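Local coordinates for protein inactive dihydroorotase-like domain (Chaetomium thermophilum, PDB 5NNL) that belongs to the dihydroorotase family and is named an inactive dihydroorotase-like domain, probably lacking the activity of its enzyme relatives, at residues Thr135-Ala138 with Ser139-Leu142; Glu208-Pro211 with Ile212-Val215. All coordinates share one frame; numbering follows the deposited sequence.

Contact 1: Thr135-Ala138 with Ser139-Leu142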
loop_
_atom_site.group_PDB
_atom_site.type_symbol
_atom_site.label_atom_id
_atom_site.label_comp_id
_atom_site.label_asym_id
_atom_site.label_seq_id
_atom_site.Cartn_x
_atom_site.Cartn_y
_atom_site.Cartn_z
ATOM N N THR A 135 -15.150 3.404 15.779
ATOM C CA THR A 135 -15.224 2.532 16.945
ATOM C C THR A 135 -14.510 1.207 16.710
ATOM O O THR A 135 -13.928 0.647 17.646
ATOM C CB THR A 135 -16.683 2.303 17.340
ATOM O OG1 THR A 135 -17.469 2.027 16.173
ATOM C CG2 THR A 135 -17.233 3.542 18.031
ATOM N N ASP A 136 -14.537 0.686 15.481
ATOM C CA ASP A 136 -13.718 -0.482 15.170
ATOM C C ASP A 136 -12.240 -0.167 15.355
ATOM O O ASP A 136 -11.486 -0.984 15.896
ATOM C CB ASP A 136 -13.969 -0.953 13.737
ATOM C CG ASP A 136 -15.377 -1.464 13.519
ATOM O OD1 ASP A 136 -16.051 -1.824 14.509
ATOM O OD2 ASP A 136 -15.803 -1.520 12.346
ATOM N N LEU A 137 -11.809 1.014 14.901
ATOM C CA LEU A 137 -10.415 1.419 15.067
ATOM C C LEU A 137 -10.034 1.480 16.540
ATOM O O LEU A 137 -9.012 0.922 16.955
ATOM C CB LEU A 137 -10.176 2.773 14.397
ATOM C CG LEU A 137 -8.789 3.396 14.591
ATOM C CD1 LEU A 137 -7.694 2.447 14.118
ATOM C CD2 LEU A 137 -8.698 4.729 13.860
ATOM N N ALA A 138 -10.843 2.166 17.350
ATOM C CA ALA A 138 -10.555 2.236 18.778
ATOM C C ALA A 138 -10.535 0.848 19.409
ATOM O O ALA A 138 -9.777 0.610 20.354
ATOM C CB ALA A 138 -11.580 3.133 19.476
ATOM N N SER A 139 -11.338 -0.084 18.889
ATOM C CA SER A 139 -11.388 -1.433 19.451
ATOM C C SER A 139 -10.085 -2.186 19.210
ATOM O O SER A 139 -9.560 -2.847 20.115
ATOM C CB SER A 139 -12.556 -2.210 18.850
ATOM O OG SER A 139 -13.788 -1.580 19.142
ATOM N N ILE A 140 -9.561 -2.123 17.987
ATOM C CA ILE A 140 -8.325 -2.837 17.693
ATOM C C ILE A 140 -7.124 -2.117 18.304
ATOM O O ILE A 140 -6.123 -2.756 18.646
ATOM C CB ILE A 140 -8.182 -3.034 16.173
ATOM C CG1 ILE A 140 -7.081 -4.052 15.865
ATOM C CG2 ILE A 140 -7.909 -1.711 15.467
ATOM C CD1 ILE A 140 -7.169 -4.632 14.472
ATOM N N LEU A 141 -7.205 -0.795 18.479
ATOM C CA LEU A 141 -6.142 -0.079 19.180
ATOM C C LEU A 141 -6.095 -0.462 20.655
ATOM O O LEU A 141 -5.015 -0.502 21.256
ATOM C CB LEU A 141 -6.331 1.432 19.031
ATOM C CG LEU A 141 -6.097 2.054 17.649
ATOM C CD1 LEU A 141 -6.271 3.565 17.718
ATOM C CD2 LEU A 141 -4.720 1.700 17.101
ATOM N N LEU A 142 -7.254 -0.721 21.264
ATOM C CA LEU A 142 -7.262 -1.196 22.644
ATOM C C LEU A 142 -6.559 -2.544 22.755
ATOM O O LEU A 142 -5.749 -2.764 23.663
ATOM C CB LEU A 142 -8.697 -1.300 23.158
ATOM C CG LEU A 142 -8.829 -1.840 24.586
ATOM C CD1 LEU A 142 -8.169 -0.898 25.585
ATOM C CD2 LEU A 142 -10.284 -2.074 24.944
#
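S139 meets T135 twice, one helical turn earlier in the chain. The backbone S139 N donates to T135 O at 3.0 Å. The hydroxyl S139 OG donates to the same T135 O at 2.7 Å. The two donors reach that oxygen from opposite faces of its carbonyl plane, so T135 O is gripped by two bonds. The first torsion explains the second bond: OG stands beside the backbone N of S139 and anti to its carbonyl carbon (chi1 -61°), which turns the hydroxyl back on the preceding turn. The hydroxyl of S139 thus bonds to the helix's own backbone.

I140 comes next. I140 N bonds to D136 O at 3.1 Å. The side chain runs off the helix, but the I140 CG2 branch stays close and lies 3.2 Å from L137 O. I140 also touches V115 and F119 of helix 111-121, and I151 of strand 151-153.

L141 is joined to L137 by both backbone and side chain. L141 N donates to L137 O at 2.9 Å, nearly along the C=O axis. The two leucines cross obliquely, with L137 CD1 3.9 Å from L141 CG. Both side chains also touch strand 151-153, L137 at V153 and L141 at I151.

L142 N closes the run on A138 O at 3.0 Å. Its side chain leads away from the first turn, on an exposed side.

The buried L137, I140 and L141 face strand 151-153 and the flanking helices 111-121 and 159-170. The repeated i to i+4 bonds are those of an alpha-helix, here helix 134-146 of the beta-alpha-beta unit 128-130, 134-146, 151-153. Such units build the (beta/alpha) barrel of the dihydroorotase family.

Contact 2: Glu208-Pro211 with Ile212-Val215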
loop_
_atom_site.group_PDB
_atom_site.type_symbol
_atom_site.label_atom_id
_atom_site.label_comp_id
_atom_site.label_asym_id
_atom_site.label_seq_id
_atom_site.Cartn_x
_atom_site.Cartn_y
_atom_site.Cartn_z
ATOM N N GLU A 208 -2.225 18.429 7.746
ATOM C CA GLU A 208 -1.772 19.005 9.004
ATOM C C GLU A 208 -1.269 17.963 9.991
ATOM O O GLU A 208 -0.811 18.339 11.075
ATOM C CB GLU A 208 -2.904 19.808 9.642
ATOM C CG GLU A 208 -3.293 21.042 8.855
ATOM C CD GLU A 208 -4.483 21.750 9.459
ATOM O OE1 GLU A 208 -5.024 21.235 10.461
ATOM O OE2 GLU A 208 -4.876 22.813 8.935
ATOM N N HIS A 209 -1.350 16.673 9.656
ATOM C CA HIS A 209 -0.845 15.614 10.524
ATOM C C HIS A 209 0.248 14.787 9.857
ATOM O O HIS A 209 0.481 13.641 10.251
ATOM C CB HIS A 209 -1.988 14.706 10.980
ATOM C CG HIS A 209 -2.880 15.332 12.005
ATOM N ND1 HIS A 209 -3.865 16.238 11.679
ATOM C CD2 HIS A 209 -2.923 15.198 13.352
ATOM C CE1 HIS A 209 -4.483 16.628 12.780
ATOM N NE2 HIS A 209 -3.929 16.012 13.809
ATOM N N LEU A 210 0.928 15.341 8.858
ATOM C CA LEU A 210 2.005 14.612 8.196
ATOM C C LEU A 210 3.030 14.017 9.158
ATOM O O LEU A 210 3.503 12.903 8.892
ATOM C CB LEU A 210 2.695 15.529 7.176
ATOM C CG LEU A 210 1.853 15.901 5.955
ATOM C CD1 LEU A 210 2.582 16.936 5.104
ATOM C CD2 LEU A 210 1.516 14.687 5.126
ATOM N N PRO A 211 3.429 14.682 10.248
ATOM C CA PRO A 211 4.319 14.013 11.215
ATOM C C PRO A 211 3.728 12.739 11.788
ATOM O O PRO A 211 4.474 11.811 12.130
ATOM C CB PRO A 211 4.517 15.080 12.303
ATOM C CG PRO A 211 4.266 16.372 11.607
ATOM C CD PRO A 211 3.195 16.090 10.602
ATOM N N ILE A 212 2.401 12.666 11.895
ATOM C CA ILE A 212 1.738 11.492 12.451
ATOM C C ILE A 212 1.665 10.368 11.431
ATOM O O ILE A 212 1.607 9.191 11.802
ATOM C CB ILE A 212 0.332 11.879 12.950
ATOM C CG1 ILE A 212 0.420 12.985 14.009
ATOM C CG2 ILE A 212 -0.436 10.657 13.471
ATOM C CD1 ILE A 212 1.434 12.740 15.111
ATOM N N ILE A 213 1.650 10.698 10.146
ATOM C CA ILE A 213 1.543 9.692 9.098
ATOM C C ILE A 213 2.931 9.116 8.851
ATOM O O ILE A 213 3.857 9.839 8.469
ATOM C CB ILE A 213 0.943 10.295 7.820
ATOM C CG1 ILE A 213 -0.381 10.997 8.145
ATOM C CG2 ILE A 213 0.728 9.215 6.772
ATOM C CD1 ILE A 213 -0.953 11.813 7.012
ATOM N N ASP A 214 3.080 7.815 9.084
ATOM C CA ASP A 214 4.374 7.154 8.977
ATOM C C ASP A 214 4.690 6.700 7.560
ATOM O O ASP A 214 5.864 6.682 7.174
ATOM C CB ASP A 214 4.417 5.948 9.922
ATOM C CG ASP A 214 4.156 6.333 11.367
ATOM O OD1 ASP A 214 5.032 6.974 11.988
ATOM O OD2 ASP A 214 3.058 6.024 11.876
ATOM N N VAL A 215 3.669 6.362 6.768
ATOM C CA VAL A 215 3.858 5.691 5.489
ATOM C C VAL A 215 2.874 6.230 4.460
ATOM O O VAL A 215 1.729 6.566 4.776
ATOM C CB VAL A 215 3.679 4.162 5.639
ATOM C CG1 VAL A 215 3.762 3.457 4.284
ATOM C CG2 VAL A 215 4.705 3.594 6.601
#
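The loop between helix 200-207 and strand 215-217 makes a tight turn at H209-I213. H209 O takes two backbone N-H groups. I212 N donates to H209 O at 2.7 Å. I213 N donates to H209 O at 3.2 Å. The two donors differ in approach. I213 N lies in the carbonyl plane of H209, whereas I212 N stands 48° out of it. I213 N also makes a weak bond to L210 O.

The bond from I212 N to H209 O closes a beta turn with L210 and P211 at its corners, both at helical backbone angles. The bond from I213 N to H209 O, i to i+4, overlaps it as an alpha-turn. H209 itself leaves helical angles, so L210, P211 and I212 form a separate single turn ahead of the strand.

The side chains of H209 and I212 lie side by side and point the same way. I212 CG1 meets the edge of the imidazole, near the ring plane, 4.1 Å from H209 CD2. It gets there because CG1 sits beside the backbone N of I212 (chi1 -58°). H209 ND1 is hydrogen-bonded to A205 O, which helps fix the rotation of the ring. T166 of helix 159-170 touches both side chains.

L210 and I213 pair separately, through L210 CD2 and I213 CD1 at 4.2 Å. I213 CG1 also passes 3.5 Å from H209 O. The buried I213 packs on V179 and Y259.

From the N terminus, contact 1 comes first, within helix 134-146 between strands 128-130 and 151-153. The chain then runs through helix 159-170, strand 175-180 and helix 200-207 before contact 2. Each contact closes just one local turn. They stand in series, neither nested nor crossed. The centres of contact 1 and contact 2 are about 19 Å apart, and the two do not touch. Helix 159-170 lies beside both: L164 meets L137 and A138 of contact 1, and K169 bonds I212 O and D214 OD2 of contact 2. Contact 1 thus belongs to a helix outside the barrel strands, while contact 2 brings the chain into strand 215-217.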